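Local coordinates for protein PpBBE-like 1 D396N (Physcomitrella patens subsp. patens, PDB 6EO5) that oxidises cellobiose as a flavin-dependent oxidase of the berberine bridge enzyme family, with FAD held as its cofactor, at residues Y40-R45 with F326-F331; S82-S87 with N430-D435. All coordinates share one frame; numbering follows the deposited sequence.

Contact 1 of 2, residues Y40-R45 with F326-F331; sequences YNLRER and FTTNTF. With FAD (flavin-adenine dinucleotide), chain C.
Asn41 turns its amide over the ring of Phe331: its CG lies anti to its own backbone N (chi1 -159°), while CG of Phe331 sits between backbone N and carbonyl carbon (chi1 62°). Amide and ring planes are stacked, 3° apart, with Asn41 ND2 3.3 Å above the ring and over its centre. The same amide clasps the Phe331 backbone, ND2 giving a nearly straight hydrogen bond to Phe331 O (3.0 Å) and OD1 accepting from Phe331 N (3.2 Å). OD1 also takes Arg43 N from the opposite face of its plane, closing an Asx turn, and ND2 reaches Tyr83 O beyond the contact. Phe331 O is likewise gripped twice, because Arg43 NE comes in at 3.0 Å from the face opposite Asn41 ND2. The bent Arg43 chain then offers NH1 to Glu44 and NH2 to a salt bridge with Glu84. Between the backbones, Asn329 N bonds to Tyr40 O (3.0 Å) and Leu42 N to Asn329 O (2.9 Å), forming a single beta bridge. The Tyr40 ring meets Phe331 rim to rim and its hydroxyl shares a water with Asn329 ND2, which also hydrogen-bonds to Ser398. FAD C8M stands 3.3 Å above the Tyr40 ring, over its centre. His81, stacked on Tyr40, probably carries the 8-alpha bond of this bi-covalent flavin, as in the berberine bridge enzyme family. Through Tyr40 the bridged loops form part of the FAD pocket wall beside the dimethylbenzene end of the isoalloxazine.

Contact 2 of 2, residues S82-S87 with N430-D435; sequences SYEDYS and NYIDRD. With FAD (flavin-adenine dinucleotide), chain C.
Tyr83 and Tyr431 lie side by side and point the same way, their ring planes only 6° apart. They meet rim to rim, not face to face, with Tyr83 CE2 3.4 Å from Tyr431 CD1. Both reach the flavin: the Tyr83 hydroxyl oxygen OH lies 3.7 Å from FAD C9A, and Tyr431 CE1 is 3.8 Å from FAD N1. Asn430 O stands over one face of the Tyr83 ring, offset toward the rim. The Tyr83 hydroxyl is hydrogen-bonded to Gln394 OE1. An alanine in place of Tyr83 would probably open a gap beside Tyr431 and the flavin and leave Gln394 OE1 without its hydroxyl partner. Next along, Ile432 wedges into the turn, CG2 against CB of Tyr83 and CG of Glu84, while CG1 meets the edge of the Tyr86 ring at CE2 (3.5 Å). Glu84 CB covers a face of that ring. Glu84 is bent at chi2 (-78°), and its OE2 accepts Arg434 N through the anti lone pair at 2.7 Å. Asp433 OD1 stands 4.1 Å from Glu84 OE2; Lys332 forms salt bridges with both acids and probably offsets their repulsion. Behind this shell, Ser82 OG accepts from Tyr86 N (2.9 Å) and a type I beta turn runs from Ser82 to Asp85, while Ser82 N and Ser87 OG both donate hydrogen bonds to FAD O1A. A water joins Tyr83 N, Asn430 O and FAD O3'. The loop 82-87 that grips the pyrophosphate is thus fastened to 430-435, which leads into helix 438-442, where Tyr441 touches Ile432 and Asp433; strand 331-338 flanks both tyrosines, Ala333 against Tyr83 and Ser335 against Tyr431.

Overall arrangement
The two contacts lie on neighbouring parts of the FAD pocket, their centres about 11 Å apart. Contact 1 is near the surface and rich in polar links, with five hydrogen bonds crossing it, two between backbones and three from the side chains of Asn41 and Arg43 to the backbone of Phe331; contact 2 is buried, with one hydrogen bond crossing it and most of its area made by aromatic and aliphatic side chains. Strand 331-338 ties them together, its first residue in contact 1 and its later residues beside contact 2. They also touch directly, Phe331 CZ packing 3.7 Å from Tyr83 CD1. Contact 1 meets the benzenoid methyl end of the flavin, whereas contact 2 spans from the ring system to the pyrophosphate.

Contact 1 of 2, residues Y40-R45 with F326-F331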
loop_
_atom_site.group_PDB
_atom_site.type_symbol
_atom_site.label_atom_id
_atom_site.label_comp_id
_atom_site.label_asym_id
_atom_site.label_seq_id
_atom_site.Cartn_x
_atom_site.Cartn_y
_atom_site.Cartn_z
ATOM N N TYR A 40 -9.897 -2.817 8.105
ATOM C CA TYR A 40 -10.151 -3.474 6.826
ATOM C C TYR A 40 -10.141 -4.994 6.976
ATOM O O TYR A 40 -11.049 -5.683 6.496
ATOM C CB TYR A 40 -9.139 -3.026 5.771
ATOM C CG TYR A 40 -9.387 -3.750 4.481
ATOM C CD1 TYR A 40 -10.486 -3.419 3.684
ATOM C CD2 TYR A 40 -8.564 -4.795 4.074
ATOM C CE1 TYR A 40 -10.742 -4.088 2.510
ATOM C CE2 TYR A 40 -8.812 -5.468 2.911
ATOM C CZ TYR A 40 -9.903 -5.112 2.127
ATOM O OH TYR A 40 -10.152 -5.789 0.954
ATOM N N ASN A 41 -9.121 -5.541 7.626
ATOM C CA ASN A 41 -9.073 -6.970 7.903
ATOM C C ASN A 41 -9.695 -7.195 9.273
ATOM O O ASN A 41 -9.254 -6.602 10.259
ATOM C CB ASN A 41 -7.639 -7.494 7.852
ATOM C CG ASN A 41 -7.568 -8.998 7.629
ATOM O OD1 ASN A 41 -8.564 -9.720 7.760
ATOM N ND2 ASN A 41 -6.371 -9.483 7.297
ATOM N N LEU A 42 -10.739 -8.016 9.332
ATOM C CA LEU A 42 -11.397 -8.317 10.597
ATOM C C LEU A 42 -10.866 -9.593 11.240
ATOM O O LEU A 42 -11.453 -10.070 12.217
ATOM C CB LEU A 42 -12.921 -8.415 10.414
ATOM C CG LEU A 42 -13.717 -7.210 9.881
ATOM C CD1 LEU A 42 -15.165 -7.593 9.701
ATOM C CD2 LEU A 42 -13.609 -5.948 10.751
ATOM N N ARG A 43 -9.768 -10.154 10.726
ATOM C CA ARG A 43 -9.304 -11.433 11.251
ATOM C C ARG A 43 -8.795 -11.297 12.682
ATOM O O ARG A 43 -9.109 -12.133 13.535
ATOM C CB ARG A 43 -8.227 -12.026 10.350
ATOM C CG ARG A 43 -7.413 -13.105 11.062
ATOM C CD ARG A 43 -6.655 -13.990 10.127
ATOM N NE ARG A 43 -5.706 -13.247 9.306
ATOM C CZ ARG A 43 -4.548 -12.772 9.754
ATOM N NH1 ARG A 43 -4.218 -12.941 11.022
ATOM N NH2 ARG A 43 -3.735 -12.119 8.936
ATOM N N GLU A 44 -8.021 -10.258 12.974
ATOM C CA GLU A 44 -7.420 -10.080 14.299
ATOM C C GLU A 44 -8.057 -8.871 14.976
ATOM O O GLU A 44 -7.569 -7.748 14.846
ATOM C CB GLU A 44 -5.909 -9.891 14.206
ATOM C CG GLU A 44 -5.161 -11.032 13.570
ATOM C CD GLU A 44 -5.289 -12.306 14.356
ATOM O OE1 GLU A 44 -5.348 -12.236 15.607
ATOM O OE2 GLU A 44 -5.334 -13.379 13.721
ATOM N N ARG A 45 -9.129 -9.102 15.735
ATOM C CA ARG A 45 -9.857 -7.998 16.363
ATOM C C ARG A 45 -9.174 -7.594 17.669
ATOM O O ARG A 45 -9.667 -7.811 18.775
ATOM C CB ARG A 45 -11.307 -8.383 16.580
ATOM C CG ARG A 45 -12.026 -8.565 15.293
ATOM C CD ARG A 45 -13.261 -9.379 15.505
ATOM N NE ARG A 45 -14.355 -8.835 14.714
ATOM C CZ ARG A 45 -14.850 -9.403 13.622
ATOM N NH1 ARG A 45 -14.350 -10.561 13.179
ATOM N NH2 ARG A 45 -15.850 -8.805 12.979
ATOM N N PHE A 326 -16.544 2.322 3.215
ATOM C CA PHE A 326 -15.509 1.439 3.748
ATOM C C PHE A 326 -16.049 0.016 3.847
ATOM O O PHE A 326 -17.045 -0.231 4.536
ATOM C CB PHE A 326 -15.026 1.915 5.118
ATOM C CG PHE A 326 -13.738 1.269 5.562
ATOM C CD1 PHE A 326 -12.517 1.794 5.177
ATOM C CD2 PHE A 326 -13.747 0.129 6.354
ATOM C CE1 PHE A 326 -11.318 1.206 5.577
ATOM C CE2 PHE A 326 -12.557 -0.460 6.757
ATOM C CZ PHE A 326 -11.338 0.085 6.362
ATOM N N THR A 327 -15.398 -0.919 3.167
ATOM C CA THR A 327 -15.769 -2.325 3.228
ATOM C C THR A 327 -14.675 -3.105 3.938
ATOM O O THR A 327 -13.530 -2.656 4.036
ATOM C CB THR A 327 -16.000 -2.896 1.828
ATOM O OG1 THR A 327 -14.781 -2.818 1.083
ATOM C CG2 THR A 327 -17.060 -2.095 1.098
ATOM N N THR A 328 -15.041 -4.282 4.441
ATOM C CA THR A 328 -14.135 -5.115 5.219
ATOM C C THR A 328 -14.091 -6.526 4.642
ATOM O O THR A 328 -14.938 -6.919 3.839
ATOM C CB THR A 328 -14.554 -5.159 6.694
ATOM O OG1 THR A 328 -15.909 -5.607 6.789
ATOM C CG2 THR A 328 -14.452 -3.783 7.313
ATOM N N ASN A 329 -13.085 -7.285 5.067
ATOM C CA ASN A 329 -12.876 -8.664 4.643
ATOM C C ASN A 329 -12.194 -9.399 5.797
ATOM O O ASN A 329 -11.769 -8.780 6.776
ATOM C CB ASN A 329 -12.048 -8.700 3.347
ATOM C CG ASN A 329 -12.011 -10.077 2.693
ATOM O OD1 ASN A 329 -12.831 -10.948 2.993
ATOM N ND2 ASN A 329 -11.059 -10.270 1.780
ATOM N N THR A 330 -12.110 -10.728 5.695
ATOM C CA THR A 330 -11.345 -11.543 6.645
ATOM C C THR A 330 -10.452 -12.487 5.860
ATOM O O THR A 330 -10.956 -13.340 5.120
ATOM C CB THR A 330 -12.252 -12.341 7.584
ATOM O OG1 THR A 330 -13.076 -11.431 8.315
ATOM C CG2 THR A 330 -11.418 -13.150 8.563
ATOM N N PHE A 331 -9.135 -12.351 6.025
ATOM C CA PHE A 331 -8.244 -12.939 5.038
ATOM C C PHE A 331 -6.838 -13.074 5.589
ATOM O O PHE A 331 -6.461 -12.418 6.564
ATOM C CB PHE A 331 -8.223 -12.103 3.740
ATOM C CG PHE A 331 -7.719 -10.680 3.916
ATOM C CD1 PHE A 331 -8.594 -9.651 4.233
ATOM C CD2 PHE A 331 -6.378 -10.365 3.719
ATOM C CE1 PHE A 331 -8.136 -8.337 4.378
ATOM C CE2 PHE A 331 -5.907 -9.051 3.859
ATOM C CZ PHE A 331 -6.786 -8.041 4.195
HETATM P PA FAD C . -2.946 1.568 8.361
HETATM O O1A FAD C . -3.424 0.208 8.846
HETATM O O2A FAD C . -3.644 2.697 9.075
HETATM O O5B FAD C . -1.344 1.756 8.427
HETATM C C5B FAD C . -0.462 0.708 8.084
HETATM C C4B FAD C . 0.840 0.819 8.870
HETATM O O4B FAD C . 1.366 2.129 8.764
HETATM C C3B FAD C . 0.638 0.552 10.352
HETATM O O3B FAD C . 1.818 -0.026 10.866
HETATM C C2B FAD C . 0.486 1.938 10.921
HETATM O O2B FAD C . 0.827 1.986 12.284
HETATM C C1B FAD C . 1.428 2.748 10.039
HETATM N N9A FAD C . 0.990 4.161 10.020
HETATM C C8A FAD C . -0.264 4.631 9.710
HETATM N N7A FAD C . -0.269 5.976 9.829
HETATM C C5A FAD C . 0.961 6.376 10.216
HETATM C C6A FAD C . 1.488 7.624 10.490
HETATM N N6A FAD C . 0.719 8.702 10.376
HETATM N N1A FAD C . 2.806 7.741 10.872
HETATM C C2A FAD C . 3.584 6.613 10.994
HETATM N N3A FAD C . 3.057 5.367 10.728
HETATM C C4A FAD C . 1.762 5.250 10.346
HETATM N N1 FAD C . -1.174 -1.171 -1.851
HETATM C C2 FAD C . -0.615 -0.625 -3.012
HETATM O O2 FAD C . 0.597 -0.340 -3.105
HETATM N N3 FAD C . -1.440 -0.375 -4.096
HETATM C C4 FAD C . -2.786 -0.667 -4.038
HETATM O O4 FAD C . -3.495 -0.424 -5.010
HETATM C C4X FAD C . -3.339 -1.212 -2.889
HETATM N N5 FAD C . -4.694 -1.458 -2.824
HETATM C C5X FAD C . -5.293 -1.690 -1.601
HETATM C C6 FAD C . -6.678 -1.796 -1.529
HETATM C C7 FAD C . -7.355 -1.909 -0.304
HETATM C C7M FAD C . -8.864 -2.005 -0.267
HETATM C C8 FAD C . -6.584 -2.030 0.871
HETATM C C8M FAD C . -7.238 -2.273 2.218
HETATM C C9 FAD C . -5.180 -2.013 0.768
HETATM C C9A FAD C . -4.513 -1.823 -0.455
HETATM N N10 FAD C . -3.118 -1.842 -0.592
HETATM C C10 FAD C . -2.535 -1.426 -1.774
HETATM C "C1'" FAD C . -2.217 -2.020 0.584
HETATM C "C2'" FAD C . -1.937 -0.655 1.206
HETATM O "O2'" FAD C . -0.971 0.084 0.495
HETATM C "C3'" FAD C . -1.449 -0.864 2.622
HETATM O "O3'" FAD C . -2.475 -1.558 3.289
HETATM C "C4'" FAD C . -1.144 0.480 3.277
HETATM O "O4'" FAD C . -0.094 0.301 4.207
HETATM C "C5'" FAD C . -2.395 1.058 3.936
HETATM O "O5'" FAD C . -2.146 2.241 4.667
HETATM P P FAD C . -3.261 2.736 5.728
HETATM O O1P FAD C . -2.862 4.083 6.284
HETATM O O2P FAD C . -4.662 2.732 5.177
HETATM O O3P FAD C . -3.284 1.527 6.790
HETATM O O HOH W 1 -9.651 -8.308 0.366
HETATM O O HOH W 2 -3.284 -11.053 6.246
#

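Contact 2 of 2, residues S82-S87 with N430-D435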
loop_
_atom_site.group_PDB
_atom_site.type_symbol
_atom_site.label_atom_id
_atom_site.label_comp_id
_atom_site.label_asym_id
_atom_site.label_seq_id
_atom_site.Cartn_x
_atom_site.Cartn_y
_atom_site.Cartn_z
ATOM N N SER A 82 -4.189 -2.142 7.171
ATOM C CA SER A 82 -3.059 -3.041 7.405
ATOM C C SER A 82 -3.488 -4.497 7.332
ATOM O O SER A 82 -4.393 -4.924 8.063
ATOM C CB SER A 82 -2.426 -2.762 8.764
ATOM O OG SER A 82 -1.664 -3.873 9.191
ATOM N N TYR A 83 -2.814 -5.266 6.470
ATOM C CA TYR A 83 -3.226 -6.648 6.236
ATOM C C TYR A 83 -3.100 -7.511 7.480
ATOM O O TYR A 83 -3.731 -8.569 7.553
ATOM C CB TYR A 83 -2.418 -7.265 5.097
ATOM C CG TYR A 83 -2.816 -6.774 3.711
ATOM C CD1 TYR A 83 -3.840 -5.833 3.537
ATOM C CD2 TYR A 83 -2.170 -7.254 2.582
ATOM C CE1 TYR A 83 -4.196 -5.392 2.287
ATOM C CE2 TYR A 83 -2.517 -6.822 1.331
ATOM C CZ TYR A 83 -3.527 -5.897 1.183
ATOM O OH TYR A 83 -3.853 -5.481 -0.083
ATOM N N GLU A 84 -2.308 -7.080 8.458
ATOM C CA GLU A 84 -2.130 -7.799 9.711
ATOM C C GLU A 84 -2.705 -7.042 10.904
ATOM O O GLU A 84 -2.377 -7.361 12.048
ATOM C CB GLU A 84 -0.648 -8.094 9.935
ATOM C CG GLU A 84 -0.033 -9.035 8.916
ATOM C CD GLU A 84 -0.373 -10.490 9.176
ATOM O OE1 GLU A 84 -1.491 -10.772 9.651
ATOM O OE2 GLU A 84 0.482 -11.362 8.907
ATOM N N ASP A 85 -3.546 -6.037 10.662
ATOM C CA ASP A 85 -4.182 -5.268 11.731
ATOM C C ASP A 85 -3.166 -4.574 12.633
ATOM O O ASP A 85 -3.415 -4.367 13.820
ATOM C CB ASP A 85 -5.124 -6.144 12.556
ATOM C CG ASP A 85 -6.340 -6.543 11.771
ATOM O OD1 ASP A 85 -6.925 -5.658 11.119
ATOM O OD2 ASP A 85 -6.700 -7.734 11.765
ATOM N N TYR A 86 -2.034 -4.166 12.061
ATOM C CA TYR A 86 -0.987 -3.536 12.848
ATOM C C TYR A 86 -1.346 -2.123 13.297
ATOM O O TYR A 86 -0.687 -1.590 14.193
ATOM C CB TYR A 86 0.320 -3.504 12.056
ATOM C CG TYR A 86 1.026 -4.841 11.931
ATOM C CD1 TYR A 86 0.781 -5.883 12.830
ATOM C CD2 TYR A 86 1.945 -5.060 10.914
ATOM C CE1 TYR A 86 1.450 -7.109 12.709
ATOM C CE2 TYR A 86 2.609 -6.268 10.781
ATOM C CZ TYR A 86 2.369 -7.290 11.679
ATOM O OH TYR A 86 3.046 -8.485 11.535
ATOM N N SER A 87 -2.345 -1.487 12.685
ATOM C CA SER A 87 -2.766 -0.179 13.175
ATOM C C SER A 87 -3.811 -0.294 14.281
ATOM O O SER A 87 -4.272 0.734 14.790
ATOM C CB SER A 87 -3.279 0.688 12.019
ATOM O OG SER A 87 -4.325 0.048 11.317
ATOM N N ASN A 430 3.838 -3.348 1.836
ATOM C CA ASN A 430 2.451 -2.925 1.985
ATOM C C ASN A 430 1.479 -4.087 1.909
ATOM O O ASN A 430 0.308 -3.907 2.250
ATOM C CB ASN A 430 2.063 -1.880 0.945
ATOM C CG ASN A 430 2.327 -0.470 1.412
ATOM O OD1 ASN A 430 2.773 0.372 0.631
ATOM N ND2 ASN A 430 2.049 -0.196 2.681
ATOM N N TYR A 431 1.927 -5.258 1.468
ATOM C CA TYR A 431 1.156 -6.492 1.644
ATOM C C TYR A 431 1.651 -7.257 2.878
ATOM O O TYR A 431 1.917 -8.456 2.842
ATOM C CB TYR A 431 1.229 -7.343 0.378
ATOM C CG TYR A 431 0.737 -6.628 -0.861
ATOM C CD1 TYR A 431 -0.192 -5.595 -0.771
ATOM C CD2 TYR A 431 1.198 -6.983 -2.125
ATOM C CE1 TYR A 431 -0.649 -4.931 -1.899
ATOM C CE2 TYR A 431 0.746 -6.322 -3.266
ATOM C CZ TYR A 431 -0.177 -5.291 -3.143
ATOM O OH TYR A 431 -0.634 -4.626 -4.271
ATOM N N ILE A 432 1.744 -6.535 3.997
ATOM C CA ILE A 432 2.478 -6.985 5.178
ATOM C C ILE A 432 2.057 -8.393 5.630
ATOM O O ILE A 432 0.870 -8.752 5.648
ATOM C CB ILE A 432 2.306 -5.930 6.290
ATOM C CG1 ILE A 432 3.382 -6.087 7.358
ATOM C CG2 ILE A 432 0.904 -5.955 6.882
ATOM C CD1 ILE A 432 4.780 -5.987 6.794
ATOM N N ASP A 433 3.055 -9.202 5.990
ATOM C CA ASP A 433 2.887 -10.640 6.226
ATOM C C ASP A 433 3.749 -11.024 7.421
ATOM O O ASP A 433 4.981 -10.958 7.341
ATOM C CB ASP A 433 3.291 -11.433 4.979
ATOM C CG ASP A 433 3.169 -12.957 5.146
ATOM O OD1 ASP A 433 2.837 -13.479 6.250
ATOM O OD2 ASP A 433 3.427 -13.637 4.132
ATOM N N ARG A 434 3.106 -11.435 8.518
ATOM C CA ARG A 434 3.829 -11.689 9.762
ATOM C C ARG A 434 4.799 -12.864 9.663
ATOM O O ARG A 434 5.706 -12.976 10.497
ATOM C CB ARG A 434 2.833 -11.926 10.897
ATOM C CG ARG A 434 3.443 -11.896 12.276
ATOM C CD ARG A 434 2.353 -11.941 13.329
ATOM N NE ARG A 434 2.867 -11.910 14.694
ATOM C CZ ARG A 434 2.135 -11.529 15.733
ATOM N NH1 ARG A 434 0.882 -11.148 15.540
ATOM N NH2 ARG A 434 2.647 -11.525 16.958
ATOM N N ASP A 435 4.641 -13.734 8.665
ATOM C CA ASP A 435 5.531 -14.869 8.454
ATOM C C ASP A 435 6.717 -14.555 7.555
ATOM O O ASP A 435 7.515 -15.465 7.287
ATOM C CB ASP A 435 4.774 -16.040 7.826
ATOM C CG ASP A 435 3.559 -16.442 8.611
ATOM O OD1 ASP A 435 3.630 -16.453 9.859
ATOM O OD2 ASP A 435 2.532 -16.751 7.957
HETATM P PA FAD C . -2.946 1.568 8.361
HETATM O O1A FAD C . -3.424 0.208 8.846
HETATM O O2A FAD C . -3.644 2.697 9.075
HETATM O O5B FAD C . -1.344 1.756 8.427
HETATM C C5B FAD C . -0.462 0.708 8.084
HETATM C C4B FAD C . 0.840 0.819 8.870
HETATM O O4B FAD C . 1.366 2.129 8.764
HETATM C C3B FAD C . 0.638 0.552 10.352
HETATM O O3B FAD C . 1.818 -0.026 10.866
HETATM C C2B FAD C . 0.486 1.938 10.921
HETATM O O2B FAD C . 0.827 1.986 12.284
HETATM C C1B FAD C . 1.428 2.748 10.039
HETATM N N9A FAD C . 0.990 4.161 10.020
HETATM C C8A FAD C . -0.264 4.631 9.710
HETATM N N7A FAD C . -0.269 5.976 9.829
HETATM C C5A FAD C . 0.961 6.376 10.216
HETATM C C6A FAD C . 1.488 7.624 10.490
HETATM N N6A FAD C . 0.719 8.702 10.376
HETATM N N1A FAD C . 2.806 7.741 10.872
HETATM C C2A FAD C . 3.584 6.613 10.994
HETATM N N3A FAD C . 3.057 5.367 10.728
HETATM C C4A FAD C . 1.762 5.250 10.346
HETATM N N1 FAD C . -1.174 -1.171 -1.851
HETATM C C2 FAD C . -0.615 -0.625 -3.012
HETATM O O2 FAD C . 0.597 -0.340 -3.105
HETATM N N3 FAD C . -1.440 -0.375 -4.096
HETATM C C4 FAD C . -2.786 -0.667 -4.038
HETATM O O4 FAD C . -3.495 -0.424 -5.010
HETATM C C4X FAD C . -3.339 -1.212 -2.889
HETATM N N5 FAD C . -4.694 -1.458 -2.824
HETATM C C5X FAD C . -5.293 -1.690 -1.601
HETATM C C6 FAD C . -6.678 -1.796 -1.529
HETATM C C7 FAD C . -7.355 -1.909 -0.304
HETATM C C7M FAD C . -8.864 -2.005 -0.267
HETATM C C8 FAD C . -6.584 -2.030 0.871
HETATM C C8M FAD C . -7.238 -2.273 2.218
HETATM C C9 FAD C . -5.180 -2.013 0.768
HETATM C C9A FAD C . -4.513 -1.823 -0.455
HETATM N N10 FAD C . -3.118 -1.842 -0.592
HETATM C C10 FAD C . -2.535 -1.426 -1.774
HETATM C "C1'" FAD C . -2.217 -2.020 0.584
HETATM C "C2'" FAD C . -1.937 -0.655 1.206
HETATM O "O2'" FAD C . -0.971 0.084 0.495
HETATM C "C3'" FAD C . -1.449 -0.864 2.622
HETATM O "O3'" FAD C . -2.475 -1.558 3.289
HETATM C "C4'" FAD C . -1.144 0.480 3.277
HETATM O "O4'" FAD C . -0.094 0.301 4.207
HETATM C "C5'" FAD C . -2.395 1.058 3.936
HETATM O "O5'" FAD C . -2.146 2.241 4.667
HETATM P P FAD C . -3.261 2.736 5.728
HETATM O O1P FAD C . -2.862 4.083 6.284
HETATM O O2P FAD C . -4.662 2.732 5.177
HETATM O O3P FAD C . -3.284 1.527 6.790
HETATM O O HOH W 3 -1.075 -3.801 4.839
#